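Local coordinates for extracellular solute-binding protein family 1 (Kribbella flavida, PDB 5IXP), which probably captures a solute outside the cell, likely a sugar or similar small molecule, and delivers it to an ABC transporter for import, at residues Y120-F125 / L130-A135; K139-W144 / S161-S166. All coordinates share one frame; numbering follows the deposited sequence. Where two conformers were deposited one is given.

Contact 1. Residues Y120-F125 / L130-A135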
# COMPACT_ATOMS: atom_id res chain seq x y z
N TYR A 120 -7.49 8.06 14.01
CA TYR A 120 -7.49 9.37 14.65
C TYR A 120 -7.40 9.25 16.17
O TYR A 120 -7.79 8.25 16.77
CB TYR A 120 -8.72 10.20 14.26
CG TYR A 120 -10.04 9.60 14.70
CD1 TYR A 120 -10.66 8.60 13.95
CD2 TYR A 120 -10.68 10.04 15.86
CE1 TYR A 120 -11.87 8.04 14.35
CE2 TYR A 120 -11.89 9.49 16.27
CZ TYR A 120 -12.48 8.49 15.51
OH TYR A 120 -13.68 7.93 15.90
N ARG A 121 -6.90 10.33 16.77
CA ARG A 121 -6.75 10.43 18.22
C ARG A 121 -8.05 10.97 18.81
O ARG A 121 -8.31 12.18 18.76
CB ARG A 121 -5.56 11.33 18.55
CG ARG A 121 -4.20 10.66 18.32
CD ARG A 121 -3.81 9.76 19.51
NE ARG A 121 -3.74 10.54 20.74
CZ ARG A 121 -2.64 11.17 21.17
NH1 ARG A 121 -1.51 11.10 20.47
NH2 ARG A 121 -2.67 11.85 22.30
N ARG A 122 -8.85 10.08 19.39
CA ARG A 122 -10.15 10.52 19.92
C ARG A 122 -10.00 11.44 21.13
O ARG A 122 -10.88 12.27 21.37
CB ARG A 122 -11.03 9.32 20.26
CG ARG A 122 -10.36 8.21 21.04
CD ARG A 122 -11.28 6.98 21.10
NE ARG A 122 -12.53 7.27 21.80
CZ ARG A 122 -13.72 7.40 21.22
NH1 ARG A 122 -13.87 7.25 19.90
NH2 ARG A 122 -14.78 7.67 21.98
N ASP A 123 -8.91 11.32 21.89
CA ASP A 123 -8.69 12.24 23.01
C ASP A 123 -8.39 13.64 22.51
O ASP A 123 -8.93 14.63 23.02
CB ASP A 123 -7.56 11.73 23.91
CG ASP A 123 -6.24 11.60 23.18
OD1 ASP A 123 -6.25 11.20 22.00
OD2 ASP A 123 -5.18 11.91 23.79
N LEU A 124 -7.54 13.76 21.49
CA LEU A 124 -7.25 15.07 20.91
C LEU A 124 -8.47 15.64 20.21
O LEU A 124 -8.74 16.85 20.30
CB LEU A 124 -6.05 14.99 19.97
CG LEU A 124 -4.75 14.49 20.60
CD1 LEU A 124 -3.59 14.50 19.57
CD2 LEU A 124 -4.38 15.29 21.85
N PHE A 125 -9.23 14.79 19.51
CA PHE A 125 -10.47 15.27 18.89
C PHE A 125 -11.42 15.82 19.94
O PHE A 125 -11.99 16.91 19.78
CB PHE A 125 -11.15 14.14 18.11
CG PHE A 125 -10.67 13.98 16.68
CD1 PHE A 125 -9.33 14.17 16.35
CD2 PHE A 125 -11.57 13.61 15.68
CE1 PHE A 125 -8.88 14.00 15.05
CE2 PHE A 125 -11.13 13.44 14.36
CZ PHE A 125 -9.78 13.64 14.04
N LEU A 130 -14.03 18.43 18.28
CA LEU A 130 -14.44 17.60 17.16
C LEU A 130 -15.32 16.45 17.65
O LEU A 130 -15.31 16.12 18.83
CB LEU A 130 -13.21 17.03 16.45
CG LEU A 130 -12.47 17.99 15.53
CD1 LEU A 130 -11.16 17.38 15.04
CD2 LEU A 130 -13.36 18.38 14.36
N PRO A 131 -16.08 15.82 16.75
CA PRO A 131 -16.76 14.58 17.12
C PRO A 131 -15.74 13.49 17.43
O PRO A 131 -14.59 13.54 16.98
CB PRO A 131 -17.58 14.23 15.87
CG PRO A 131 -16.81 14.86 14.74
CD PRO A 131 -16.33 16.17 15.33
N THR A 132 -16.16 12.51 18.22
CA THR A 132 -15.29 11.38 18.54
C THR A 132 -15.84 10.05 18.08
O THR A 132 -15.06 9.12 17.86
CB THR A 132 -15.03 11.31 20.05
OG1 THR A 132 -16.28 11.29 20.74
CG2 THR A 132 -14.21 12.52 20.52
N ASP A 133 -17.16 9.92 17.96
CA ASP A 133 -17.76 8.69 17.45
C ASP A 133 -17.33 8.48 16.01
O ASP A 133 -17.43 9.39 15.18
CB ASP A 133 -19.28 8.79 17.53
CG ASP A 133 -19.97 7.48 17.17
OD1 ASP A 133 -19.94 7.09 15.99
OD2 ASP A 133 -20.56 6.86 18.08
N ARG A 134 -16.85 7.26 15.70
CA ARG A 134 -16.30 7.03 14.36
C ARG A 134 -17.34 7.24 13.27
O ARG A 134 -16.98 7.59 12.14
CB ARG A 134 -15.68 5.62 14.27
CG ARG A 134 -16.65 4.46 14.28
CD ARG A 134 -15.92 3.11 14.14
NE ARG A 134 -15.10 2.83 15.32
CZ ARG A 134 -15.53 2.19 16.40
NH1 ARG A 134 -14.71 2.01 17.43
NH2 ARG A 134 -16.78 1.74 16.47
N ALA A 135 -18.63 7.04 13.57
CA ALA A 135 -19.65 7.30 12.55
C ALA A 135 -19.79 8.79 12.27
O ALA A 135 -20.02 9.19 11.12
CB ALA A 135 -20.99 6.70 12.97
O HOH W 1 -17.15 8.55 21.01
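Tyr120, at the end of strand 108-121, and Phe125, from helix 122-127, reach onto the loop Leu130-Asp133; strand end, helix and the loop into helix 134-138 thus fold against one another within a periplasmic-binding-protein fold. The two segments bury 378 Å² between them, where two direct hydrogen bonds and a water bridge accompany apolar packing on Phe125. The phenol OH of Tyr120 donates to Thr132 O at 2.7 Å; the oxygen lies at the ring edge, near its plane, whereas the hydroxyl stands 38° out of the carbonyl plane and so does not follow a lone pair. At the other end, Leu130 N donates to Phe125 O over 3.0 Å, with a bent N-H...O angle of 142°, which ties the loop back to the helix. Arg122, modelled in two conformers, in one of them approaches Thr132 at about a right angle, placing its guanidinium with one face toward Thr132 CB. Its NH1 has its charged partner in Asp258, the aspartate that also pairs with Arg134 NH1, so one carboxylate joins both segments. Asp133 caps helix 134-138 through OD1, which accepts from Ala135 N. The apolar part is a sandwich around Phe125: with CG beside the backbone N (chi1 -87°), its ring receives Leu130 CD1 over one face, 3.7 Å from the centroid, and Tyr120 CD2 on the opposite face, nearer the rim. Pro131 O lies at the ring edge, 3.3 Å from Phe125 CD2. In that same conformer of Arg122, a water sits between its polar end and that of Thr132, accepting from Arg122 NH2 at 2.7 Å and lying 2.9 Å from Thr132 OG1.

Contact 2. Residues K139-W144 / S161-S166; sequences KLFPDW and SAWFDS
A small, buried aromatic contact joins the loop leading into helix 144-157 to the loop that follows this helix: Phe141 and Trp163 meet rim to rim. The segments bury 74 Å² in all, nearly all of it from these two residues, and no hydrogen bond links them. The closest atoms are Phe141 CE1 and Trp163 CZ2, 3.6 Å apart, with Phe141 CZ next at 3.8 Å from the same CZ2. Phe141 CE1 lies at the edge of the indole, near its plane. The centroids of the phenyl ring and the six-membered indole ring are 6.0 Å apart and their planes stand at 72°, yet neither ring lies over the face of the other, so this is not a T-shaped stack. The two side chains come from opposite directions; in Trp163, CG is anti to the backbone N (chi1 -172°), and the benzo end of the indole thereby extends to Phe141. An alanine in place of Phe141 would remove the whole phenyl group and is likely to open a gap beside the indole, leaving Trp163 CZ2 without the phenyl carbons that pack on it. Helix 144-157 spans the interval between the loops and lines the contact, with Ala150 against Phe141 and the rings of Tyr147 and Phe154 meeting Trp163, while Trp163 O accepts from Thr234 OG1 on strand 232-238.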
# COMPACT_ATOMS: atom_id res chain seq x y z
N LYS A 139 -18.04 11.45 8.68
CA LYS A 139 -18.69 12.49 7.90
C LYS A 139 -17.82 13.72 7.70
O LYS A 139 -18.12 14.53 6.83
CB LYS A 139 -20.01 12.91 8.56
CG LYS A 139 -20.99 11.78 8.78
CD LYS A 139 -22.21 12.28 9.55
CE LYS A 139 -23.13 11.15 9.92
NZ LYS A 139 -24.28 11.64 10.74
N LEU A 140 -16.75 13.87 8.48
CA LEU A 140 -15.86 15.02 8.32
C LEU A 140 -14.98 14.95 7.09
O LEU A 140 -14.53 15.99 6.60
CB LEU A 140 -14.95 15.16 9.54
CG LEU A 140 -15.51 15.54 10.89
CD1 LEU A 140 -14.37 15.51 11.90
CD2 LEU A 140 -16.14 16.91 10.81
N PHE A 141 -14.69 13.75 6.58
CA PHE A 141 -13.59 13.59 5.62
C PHE A 141 -13.98 13.02 4.26
O PHE A 141 -13.28 12.14 3.77
CB PHE A 141 -12.53 12.64 6.18
CG PHE A 141 -12.05 12.99 7.55
CD1 PHE A 141 -11.88 14.31 7.93
CD2 PHE A 141 -11.77 11.98 8.47
CE1 PHE A 141 -11.44 14.63 9.20
CE2 PHE A 141 -11.32 12.30 9.73
CZ PHE A 141 -11.16 13.63 10.10
N PRO A 142 -15.05 13.49 3.61
CA PRO A 142 -15.38 12.87 2.31
C PRO A 142 -14.32 13.14 1.24
O PRO A 142 -14.13 12.30 0.35
CB PRO A 142 -16.73 13.51 1.95
CG PRO A 142 -16.70 14.83 2.62
CD PRO A 142 -15.98 14.58 3.94
N ASP A 143 -13.61 14.26 1.34
CA ASP A 143 -12.62 14.63 0.34
C ASP A 143 -11.46 15.33 1.04
O ASP A 143 -11.54 15.67 2.23
CB ASP A 143 -13.24 15.52 -0.74
CG ASP A 143 -14.04 16.66 -0.17
OD1 ASP A 143 -13.53 17.39 0.70
OD2 ASP A 143 -15.20 16.83 -0.58
N TRP A 144 -10.39 15.57 0.29
CA TRP A 144 -9.18 16.11 0.91
C TRP A 144 -9.39 17.55 1.36
O TRP A 144 -8.87 17.97 2.40
CB TRP A 144 -7.99 15.98 -0.04
CG TRP A 144 -7.61 14.54 -0.19
CD1 TRP A 144 -7.87 13.71 -1.25
CD2 TRP A 144 -6.95 13.74 0.79
NE1 TRP A 144 -7.39 12.45 -0.99
CE2 TRP A 144 -6.83 12.44 0.26
CE3 TRP A 144 -6.45 14.00 2.08
CZ2 TRP A 144 -6.21 11.39 0.96
CZ3 TRP A 144 -5.85 12.96 2.78
CH2 TRP A 144 -5.73 11.68 2.22
N SER A 161 -0.39 20.57 18.78
CA SER A 161 -0.55 19.34 18.01
C SER A 161 -0.64 19.67 16.53
O SER A 161 -1.07 20.76 16.14
CB SER A 161 -1.79 18.56 18.43
OG SER A 161 -1.64 18.03 19.73
N ALA A 162 -0.23 18.71 15.70
CA ALA A 162 -0.44 18.79 14.27
C ALA A 162 -1.59 17.86 13.87
O ALA A 162 -2.08 17.05 14.66
CB ALA A 162 0.83 18.42 13.51
N TRP A 163 -2.02 18.00 12.62
CA TRP A 163 -3.13 17.22 12.11
C TRP A 163 -2.68 15.85 11.62
O TRP A 163 -3.32 14.83 11.91
CB TRP A 163 -3.82 18.00 10.99
CG TRP A 163 -5.11 17.45 10.45
CD1 TRP A 163 -5.41 17.21 9.14
CD2 TRP A 163 -6.29 17.11 11.20
NE1 TRP A 163 -6.71 16.74 9.02
CE2 TRP A 163 -7.27 16.67 10.27
CE3 TRP A 163 -6.63 17.14 12.56
CZ2 TRP A 163 -8.54 16.26 10.66
CZ3 TRP A 163 -7.90 16.74 12.95
CH2 TRP A 163 -8.84 16.31 12.00
N PHE A 164 -1.56 15.79 10.89
CA PHE A 164 -1.04 14.54 10.36
C PHE A 164 0.47 14.51 10.55
O PHE A 164 1.10 15.52 10.88
CB PHE A 164 -1.41 14.37 8.88
CG PHE A 164 -1.06 15.55 8.01
CD1 PHE A 164 0.26 15.75 7.59
CD2 PHE A 164 -2.05 16.43 7.57
CE1 PHE A 164 0.59 16.83 6.78
CE2 PHE A 164 -1.73 17.51 6.75
CZ PHE A 164 -0.41 17.71 6.35
N ASP A 165 1.06 13.33 10.31
CA ASP A 165 2.47 13.14 10.67
C ASP A 165 3.43 13.79 9.67
O ASP A 165 4.41 14.40 10.09
CB ASP A 165 2.78 11.64 10.84
CG ASP A 165 2.46 10.82 9.59
OD1 ASP A 165 1.55 11.18 8.83
OD2 ASP A 165 3.12 9.78 9.40
N SER A 166 3.20 13.68 8.36
CA SER A 166 4.12 14.30 7.41
C SER A 166 3.42 14.66 6.11
O SER A 166 2.42 14.04 5.73
CB SER A 166 5.34 13.39 7.09
OG SER A 166 4.99 12.25 6.30

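Overall arrangement
The two contacts follow one another along the chain, 120-135 closing before 139-166 opens, and their centres lie 12 Å apart. Their apolar parts merge into one core: Phe125 CZ is 3.5 Å from Trp163 CH2, the two ring planes being inclined by only about 10°, and Leu130 CD1 comes within 3.9 Å of Trp163 CZ3. A second seam joins the loops, where Pro131 CG approaches Leu140 CD1 at 3.8 Å. Trp163 is thus common to both packing groups. Contact 1 adds hydrogen bonds to its packing, whereas contact 2 rests on packing.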